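Local coordinates for protein xyloglucan-specific endo-beta-1,4-glucanase (Uncultured bacterium, PDB 4W88) that cleaves the beta-1,4-linked glucan backbone of xyloglucan at internal positions, as a family 5 glycoside hydrolase from a rumen microbial community, at residues P72-K85 with E123-F135. The protein carries 1 engineered substitution. Sequence-based numbering, arbitrary orientation.
Sequences PEYTISADWLARVK and ELAAIWKQLAEAF. Engineered in segment 72-85: T75 (natural residue Pro).
Q130 NE2 is held by two backbone carbonyls, one on each side of the contact, and shows how one helix side chain can fix a loop. Q130 NE2 donates to Y74 O at 2.9 Å, nearly straight and within the amide's own plane, although it reaches the carbonyl from above the carbonyl plane. Q130 NE2 also donates to A126 O at 3.1 Å, one turn earlier in the same helix. Q130 OE1 accepts from I76 N at 2.8 Å, in the carbonyl plane and on a lone pair. Three bonds thus fix the amide's rotation, and the side chain, extended beyond CG, spans the gap to the loop. Replaced by an alanine, Q130 would lose its amide, and Y74 O and I76 N would probably be left without their mates from this helix.

Beside this grip, E123 lies flat over one face of the Y74 ring. E123 CG sits 3.6 Å from the centroid of the Y74 ring, a CH-pi contact over the face, and the carboxylate is stacked within 14° of the ring plane. CG stands opposite the backbone N, which carries the chain across the ring. A126 CB meets the same ring at its edge.

Further along, the I76 side chain crosses that of L131 at about a right angle, I76 CD1 meeting L131 CD2 at 3.8 Å, and L81 CD1 touches both L131 CD2 and A134 CB, each 4.0 Å away. K85, bent at chi3 (-78°), brings K85 NZ to A134 O at 2.9 Å, close to the helix C-terminus, while F135 CZ lies against K85 CA, and the F135 side chain also touches strands 97-101 and 142-145. Segments 78-85 and 123-134 cross at -52°; they belong to helices 78-92 and 117-134, successive outer helices of a (beta/alpha)8 TIM barrel, joined through strand 97-101, and the loop leading into the first is fastened to the second.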
# COMPACT_ATOMS: atom_id res chain seq x y z
N PRO A 72 22.51 -14.97 -5.31
CA PRO A 72 21.89 -13.84 -6.04
C PRO A 72 20.53 -14.12 -6.72
O PRO A 72 19.92 -13.20 -7.26
CB PRO A 72 22.92 -13.53 -7.11
CG PRO A 72 23.54 -14.87 -7.40
CD PRO A 72 23.55 -15.64 -6.12
N GLU A 73 20.07 -15.37 -6.71
CA GLU A 73 18.80 -15.71 -7.34
C GLU A 73 17.57 -15.27 -6.54
O GLU A 73 16.57 -14.85 -7.11
CB GLU A 73 18.70 -17.21 -7.63
CG GLU A 73 19.80 -17.72 -8.60
CD GLU A 73 21.10 -18.05 -7.93
OE1 GLU A 73 21.24 -18.09 -6.67
OE2 GLU A 73 22.03 -18.35 -8.68
N TYR A 74 17.70 -15.33 -5.22
CA TYR A 74 16.63 -14.99 -4.33
C TYR A 74 15.32 -15.72 -4.73
O TYR A 74 14.25 -15.09 -4.81
CB TYR A 74 16.43 -13.48 -4.27
CG TYR A 74 17.59 -12.72 -3.74
CD1 TYR A 74 17.91 -12.71 -2.39
CD2 TYR A 74 18.32 -11.91 -4.58
CE1 TYR A 74 19.00 -11.98 -1.95
CE2 TYR A 74 19.38 -11.14 -4.13
CZ TYR A 74 19.71 -11.17 -2.81
OH TYR A 74 20.72 -10.41 -2.22
N THR A 75 15.43 -17.00 -5.07
CA THR A 75 14.29 -17.72 -5.59
C THR A 75 13.15 -17.76 -4.52
O THR A 75 13.37 -18.15 -3.36
CB THR A 75 14.68 -19.15 -5.93
OG1 THR A 75 15.67 -19.06 -6.90
CG2 THR A 75 13.48 -20.00 -6.47
N ILE A 76 11.96 -17.37 -4.92
CA ILE A 76 10.80 -17.41 -4.04
C ILE A 76 10.34 -18.87 -3.90
O ILE A 76 10.12 -19.60 -4.91
CB ILE A 76 9.66 -16.53 -4.55
CG1 ILE A 76 10.09 -15.05 -4.84
CG2 ILE A 76 8.47 -16.60 -3.63
CD1 ILE A 76 9.07 -14.27 -5.63
N SER A 77 10.20 -19.31 -2.64
CA SER A 77 9.77 -20.68 -2.38
C SER A 77 8.49 -20.95 -3.16
O SER A 77 7.56 -20.15 -3.13
CB SER A 77 9.52 -20.88 -0.89
OG SER A 77 9.38 -22.25 -0.63
N ALA A 78 8.44 -22.09 -3.86
CA ALA A 78 7.29 -22.38 -4.70
C ALA A 78 5.99 -22.36 -3.95
O ALA A 78 4.96 -21.90 -4.53
CB ALA A 78 7.46 -23.73 -5.40
N ASP A 79 5.95 -22.89 -2.73
CA ASP A 79 4.71 -22.95 -1.99
C ASP A 79 4.18 -21.54 -1.65
O ASP A 79 2.97 -21.27 -1.66
CB ASP A 79 4.92 -23.76 -0.71
CG ASP A 79 6.10 -23.19 0.26
OD1 ASP A 79 7.03 -22.44 0.01
OD2 ASP A 79 6.13 -23.59 1.42
N TRP A 80 5.10 -20.63 -1.32
CA TRP A 80 4.76 -19.27 -1.02
C TRP A 80 4.27 -18.52 -2.26
O TRP A 80 3.18 -17.87 -2.20
CB TRP A 80 5.91 -18.51 -0.40
CG TRP A 80 5.57 -17.15 0.03
CD1 TRP A 80 6.02 -15.98 -0.49
CD2 TRP A 80 4.73 -16.80 1.12
NE1 TRP A 80 5.50 -14.93 0.23
CE2 TRP A 80 4.70 -15.42 1.22
CE3 TRP A 80 3.98 -17.56 2.03
CZ2 TRP A 80 3.96 -14.75 2.20
CZ3 TRP A 80 3.28 -16.94 3.03
CH2 TRP A 80 3.30 -15.52 3.13
N LEU A 81 4.99 -18.65 -3.37
CA LEU A 81 4.49 -18.05 -4.58
C LEU A 81 3.09 -18.58 -4.98
O LEU A 81 2.22 -17.76 -5.37
CB LEU A 81 5.47 -18.31 -5.72
CG LEU A 81 5.11 -17.66 -7.06
CD1 LEU A 81 5.01 -16.18 -6.95
CD2 LEU A 81 6.21 -17.95 -8.06
N ALA A 82 2.85 -19.88 -4.85
CA ALA A 82 1.54 -20.47 -5.10
C ALA A 82 0.45 -19.88 -4.22
O ALA A 82 -0.63 -19.56 -4.70
CB ALA A 82 1.57 -21.96 -5.04
N ARG A 83 0.77 -19.67 -2.95
CA ARG A 83 -0.22 -19.11 -2.03
C ARG A 83 -0.54 -17.67 -2.32
O ARG A 83 -1.70 -17.30 -2.32
CB ARG A 83 0.23 -19.29 -0.58
CG ARG A 83 -0.76 -18.77 0.42
CD ARG A 83 -2.16 -19.38 0.25
NE ARG A 83 -3.05 -18.77 1.20
CZ ARG A 83 -4.38 -18.72 1.06
NH1 ARG A 83 -4.98 -19.30 0.04
NH2 ARG A 83 -5.10 -18.04 1.91
N VAL A 84 0.48 -16.89 -2.60
CA VAL A 84 0.28 -15.50 -3.04
C VAL A 84 -0.62 -15.44 -4.25
O VAL A 84 -1.60 -14.68 -4.26
CB VAL A 84 1.61 -14.84 -3.35
CG1 VAL A 84 1.40 -13.45 -3.89
CG2 VAL A 84 2.44 -14.73 -2.03
N LYS A 85 -0.36 -16.32 -5.24
CA LYS A 85 -1.20 -16.37 -6.43
C LYS A 85 -2.67 -16.77 -6.09
O LYS A 85 -3.62 -16.23 -6.66
CB LYS A 85 -0.58 -17.35 -7.39
CG LYS A 85 -1.36 -17.57 -8.64
CD LYS A 85 -0.58 -18.37 -9.75
CE LYS A 85 0.39 -17.42 -10.42
NZ LYS A 85 0.90 -18.02 -11.73
N GLU A 123 18.60 -7.19 -5.61
CA GLU A 123 17.64 -8.03 -4.87
C GLU A 123 16.18 -7.66 -5.28
O GLU A 123 15.36 -8.53 -5.55
CB GLU A 123 17.83 -8.02 -3.36
CG GLU A 123 16.79 -8.89 -2.68
CD GLU A 123 17.13 -9.39 -1.27
OE1 GLU A 123 16.35 -10.24 -0.76
OE2 GLU A 123 18.16 -8.97 -0.72
N LEU A 124 15.87 -6.37 -5.28
CA LEU A 124 14.52 -5.92 -5.66
C LEU A 124 14.13 -6.41 -7.06
O LEU A 124 13.03 -6.91 -7.27
CB LEU A 124 14.44 -4.40 -5.60
CG LEU A 124 13.05 -3.75 -5.81
CD1 LEU A 124 12.07 -4.16 -4.73
CD2 LEU A 124 13.09 -2.25 -5.89
N ALA A 125 15.06 -6.27 -7.99
CA ALA A 125 14.82 -6.68 -9.37
C ALA A 125 14.64 -8.21 -9.46
O ALA A 125 13.81 -8.69 -10.25
CB ALA A 125 15.95 -6.21 -10.27
N ALA A 126 15.48 -8.97 -8.76
CA ALA A 126 15.34 -10.38 -8.77
C ALA A 126 13.99 -10.91 -8.27
O ALA A 126 13.43 -11.89 -8.84
CB ALA A 126 16.47 -11.04 -8.03
N ILE A 127 13.43 -10.24 -7.24
CA ILE A 127 12.16 -10.66 -6.67
C ILE A 127 11.10 -10.28 -7.73
O ILE A 127 10.22 -11.10 -8.03
CB ILE A 127 11.94 -9.94 -5.35
CG1 ILE A 127 12.92 -10.45 -4.24
CG2 ILE A 127 10.48 -10.11 -4.86
CD1 ILE A 127 12.96 -9.55 -3.02
N TRP A 128 11.16 -9.04 -8.25
CA TRP A 128 10.14 -8.56 -9.15
C TRP A 128 10.16 -9.27 -10.48
O TRP A 128 9.07 -9.43 -11.10
CB TRP A 128 10.15 -7.05 -9.28
CG TRP A 128 9.37 -6.42 -8.18
CD1 TRP A 128 9.85 -5.73 -7.10
CD2 TRP A 128 7.97 -6.53 -8.00
NE1 TRP A 128 8.78 -5.39 -6.26
CE2 TRP A 128 7.62 -5.85 -6.82
CE3 TRP A 128 6.94 -7.10 -8.78
CZ2 TRP A 128 6.29 -5.75 -6.37
CZ3 TRP A 128 5.64 -7.02 -8.31
CH2 TRP A 128 5.32 -6.38 -7.12
N LYS A 129 11.34 -9.70 -10.97
CA LYS A 129 11.33 -10.52 -12.19
C LYS A 129 10.46 -11.77 -11.99
O LYS A 129 9.69 -12.12 -12.89
CB LYS A 129 12.76 -10.89 -12.61
CG LYS A 129 12.94 -11.85 -13.79
CD LYS A 129 14.43 -11.98 -14.16
CE LYS A 129 14.68 -12.62 -15.50
NZ LYS A 129 14.47 -14.03 -15.38
N GLN A 130 10.62 -12.44 -10.82
CA GLN A 130 9.88 -13.63 -10.54
C GLN A 130 8.40 -13.36 -10.40
O GLN A 130 7.56 -14.16 -10.92
CB GLN A 130 10.37 -14.35 -9.30
CG GLN A 130 11.78 -14.83 -9.40
CD GLN A 130 12.25 -15.38 -8.07
OE1 GLN A 130 11.84 -16.45 -7.59
NE2 GLN A 130 13.07 -14.58 -7.40
N LEU A 131 8.05 -12.29 -9.70
CA LEU A 131 6.61 -11.94 -9.50
C LEU A 131 5.97 -11.59 -10.83
O LEU A 131 4.89 -12.04 -11.15
CB LEU A 131 6.45 -10.82 -8.49
CG LEU A 131 6.81 -11.22 -7.05
CD1 LEU A 131 6.68 -9.91 -6.23
CD2 LEU A 131 5.92 -12.31 -6.57
N ALA A 132 6.66 -10.76 -11.62
CA ALA A 132 6.18 -10.38 -12.92
C ALA A 132 6.01 -11.63 -13.83
O ALA A 132 5.01 -11.75 -14.53
CB ALA A 132 7.11 -9.36 -13.56
N GLU A 133 6.95 -12.55 -13.83
CA GLU A 133 6.82 -13.76 -14.65
C GLU A 133 5.53 -14.52 -14.19
O GLU A 133 4.77 -15.04 -15.01
CB GLU A 133 8.03 -14.69 -14.58
CG GLU A 133 9.10 -14.45 -15.62
CD GLU A 133 8.64 -14.43 -17.09
OE1 GLU A 133 8.01 -15.38 -17.59
OE2 GLU A 133 8.96 -13.46 -17.77
N ALA A 134 5.31 -14.64 -12.88
CA ALA A 134 4.24 -15.43 -12.38
C ALA A 134 2.89 -14.86 -12.74
O ALA A 134 1.91 -15.60 -12.96
CB ALA A 134 4.32 -15.55 -10.89
N PHE A 135 2.82 -13.53 -12.77
CA PHE A 135 1.57 -12.81 -13.00
C PHE A 135 1.50 -12.16 -14.38
O PHE A 135 0.62 -11.34 -14.65
CB PHE A 135 1.38 -11.76 -11.88
CG PHE A 135 1.14 -12.35 -10.56
CD1 PHE A 135 -0.12 -12.85 -10.27
CD2 PHE A 135 2.09 -12.41 -9.59
CE1 PHE A 135 -0.40 -13.38 -9.04
CE2 PHE A 135 1.82 -12.99 -8.38
CZ PHE A 135 0.57 -13.46 -8.09